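Local coordinates for polymeric Immunoglobulin Receptor (Oncorhynchus mykiss, PDB 5F1S), which probably binds polymeric immunoglobulins and carries them to mucosal secretions, its ectodomain serving as the secretory component, at residues K144-S149 and S154-D159. Residues are numbered along the deposited sequence; the frame is centred on the assembly and turned at random.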
loop_
_atom_site.group_PDB
_atom_site.type_symbol
_atom_site.label_atom_id
_atom_site.label_comp_id
_atom_site.label_asym_id
_atom_site.label_seq_id
_atom_site.Cartn_x
_atom_site.Cartn_y
_atom_site.Cartn_z
ATOM N N LYS A 144 -5.099 -3.713 18.394
ATOM C CA LYS A 144 -5.940 -3.285 17.279
ATOM C C LYS A 144 -7.397 -3.272 17.722
ATOM O O LYS A 144 -7.807 -4.096 18.543
ATOM C CB LYS A 144 -5.765 -4.234 16.110
ATOM C CG LYS A 144 -4.297 -4.468 15.716
ATOM C CD LYS A 144 -3.582 -3.168 15.507
ATOM C CE LYS A 144 -2.219 -3.368 14.899
ATOM N NZ LYS A 144 -1.267 -4.258 15.670
ATOM N N ARG A 145 -8.202 -2.368 17.144
ATOM C CA ARG A 145 -9.599 -2.303 17.555
ATOM C C ARG A 145 -10.543 -2.101 16.377
ATOM O O ARG A 145 -10.169 -1.598 15.315
ATOM C CB ARG A 145 -9.857 -1.217 18.593
ATOM C CG ARG A 145 -9.118 -0.004 18.519
ATOM C CD ARG A 145 -9.255 0.799 19.851
ATOM N NE ARG A 145 -9.424 2.193 19.503
ATOM C CZ ARG A 145 -8.420 3.004 19.189
ATOM N NH1 ARG A 145 -7.181 2.558 19.225
ATOM N NH2 ARG A 145 -8.653 4.269 18.854
ATOM N N TRP A 146 -11.757 -2.597 16.578
ATOM C CA TRP A 146 -12.882 -2.444 15.664
ATOM C C TRP A 146 -14.008 -1.792 16.454
ATOM O O TRP A 146 -14.426 -2.333 17.488
ATOM C CB TRP A 146 -13.289 -3.794 15.116
ATOM C CG TRP A 146 -14.546 -3.837 14.310
ATOM C CD1 TRP A 146 -15.747 -4.343 14.687
ATOM C CD2 TRP A 146 -14.707 -3.379 12.952
ATOM N NE1 TRP A 146 -16.661 -4.250 13.626
ATOM C CE2 TRP A 146 -16.039 -3.637 12.572
ATOM C CE3 TRP A 146 -13.845 -2.781 12.031
ATOM C CZ2 TRP A 146 -16.543 -3.331 11.284
ATOM C CZ3 TRP A 146 -14.355 -2.455 10.748
ATOM C CH2 TRP A 146 -15.677 -2.740 10.404
ATOM N N CYS A 147 -14.437 -0.601 16.027
ATOM C CA CYS A 147 -15.367 0.218 16.774
ATOM C C CYS A 147 -16.504 0.666 15.866
ATOM O O CYS A 147 -16.299 0.962 14.678
ATOM C CB CYS A 147 -14.684 1.471 17.367
ATOM S SG CYS A 147 -13.032 1.087 18.139
ATOM N N ARG A 148 -17.694 0.774 16.440
ATOM C CA ARG A 148 -18.805 1.381 15.709
ATOM C C ARG A 148 -18.717 2.896 15.871
ATOM O O ARG A 148 -18.539 3.400 16.977
ATOM C CB ARG A 148 -20.160 0.849 16.209
ATOM C CG ARG A 148 -21.334 1.366 15.338
ATOM C CD ARG A 148 -22.575 0.503 15.416
ATOM N NE ARG A 148 -23.707 1.217 14.821
ATOM C CZ ARG A 148 -24.202 0.975 13.620
ATOM N NH1 ARG A 148 -23.686 0.036 12.864
ATOM N NH2 ARG A 148 -25.216 1.677 13.162
ATOM N N SER A 149 -18.842 3.635 14.759
ATOM C CA SER A 149 -18.754 5.076 14.797
ATOM C C SER A 149 -19.805 5.677 15.736
ATOM O O SER A 149 -20.979 5.309 15.720
ATOM C CB SER A 149 -18.920 5.643 13.372
ATOM O OG SER A 149 -18.793 7.050 13.366
ATOM N N SER A 154 -17.908 0.853 22.227
ATOM C CA SER A 154 -18.194 -0.315 21.416
ATOM C C SER A 154 -16.946 -1.040 20.951
ATOM O O SER A 154 -17.081 -2.092 20.324
ATOM C CB SER A 154 -19.031 0.063 20.183
ATOM O OG SER A 154 -18.221 0.728 19.220
ATOM N N CYS A 155 -15.745 -0.523 21.227
ATOM C CA CYS A 155 -14.541 -1.114 20.647
ATOM C C CYS A 155 -14.339 -2.561 21.085
ATOM O O CYS A 155 -14.488 -2.917 22.257
ATOM C CB CYS A 155 -13.277 -0.310 21.000
ATOM S SG CYS A 155 -13.191 1.299 20.243
ATOM N N LEU A 156 -13.996 -3.392 20.118
ATOM C CA LEU A 156 -13.515 -4.741 20.331
ATOM C C LEU A 156 -12.014 -4.755 20.066
ATOM O O LEU A 156 -11.566 -4.318 18.998
ATOM C CB LEU A 156 -14.238 -5.708 19.407
ATOM C CG LEU A 156 -15.750 -5.564 19.386
ATOM C CD1 LEU A 156 -16.285 -6.574 18.413
ATOM C CD2 LEU A 156 -16.348 -5.804 20.778
ATOM N N VAL A 157 -11.230 -5.250 21.032
ATOM C CA VAL A 157 -9.792 -5.011 21.036
ATOM C C VAL A 157 -9.060 -6.350 21.075
ATOM O O VAL A 157 -9.492 -7.295 21.749
ATOM C CB VAL A 157 -9.396 -4.103 22.210
ATOM C CG1 VAL A 157 -7.901 -3.828 22.195
ATOM C CG2 VAL A 157 -10.176 -2.795 22.153
ATOM N N THR A 158 -7.967 -6.445 20.319
ATOM C CA THR A 158 -7.197 -7.666 20.267
ATOM C C THR A 158 -6.406 -7.840 21.561
ATOM O O THR A 158 -6.046 -6.868 22.232
ATOM C CB THR A 158 -6.194 -7.652 19.122
ATOM O OG1 THR A 158 -5.401 -6.471 19.240
ATOM C CG2 THR A 158 -6.898 -7.684 17.788
ATOM N N ASP A 159 -6.070 -9.091 21.845
ATOM C CA ASP A 159 -5.301 -9.427 23.030
ATOM C C ASP A 159 -3.823 -9.457 22.679
ATOM O O ASP A 159 -3.417 -9.154 21.559
ATOM C CB ASP A 159 -5.776 -10.754 23.627
ATOM C CG ASP A 159 -5.569 -11.962 22.712
ATOM O OD1 ASP A 159 -4.774 -11.909 21.752
ATOM O OD2 ASP A 159 -6.228 -13.006 22.979
#
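Cys147 and Cys155 pair across an antiparallel hairpin and are joined by a disulfide, SG to SG 2.1 Å, with a chi3 of 104°. Arg145 runs along the same face. Arg145 CB lies 3.6 Å from Leu156 O and also touches CG2 of Val157, its non-hydrogen-bonded partner. Arg145 CD then passes 4.0 Å from Cys155 SG. NE brings the guanidinium edge to that sulfur, with the sulfur near the plane of the group. Beyond this, NH1 leaves the hairpin and bonds to the carbonyl of Gly199.

On the other face, Leu156 CD1 meets the edge of the Trp146 ring, and Tyr194 stacks on that ring. The backbones of Trp146 and Leu156 exchange two hydrogen bonds. At each end one bond goes to a hydroxyl. Lys144 N donates to Thr158 OG1 at 2.9 Å, while Thr158 N still donates to Lys144 O. Arg148 N donates to Ser154 OG at 2.8 Å, and that hydroxyl donates to Asp151 O. Thr158 OG1 sits between its own N and carbonyl carbon (chi1 54°), which turns it to the neighbouring strand. Lys144 NZ reaches Asp173 in a salt bridge.

This is the C-C' hairpin of an immunoglobulin V-set domain. The disulfide adds a covalent tie, which should limit fraying of the outermost strand, 156-157.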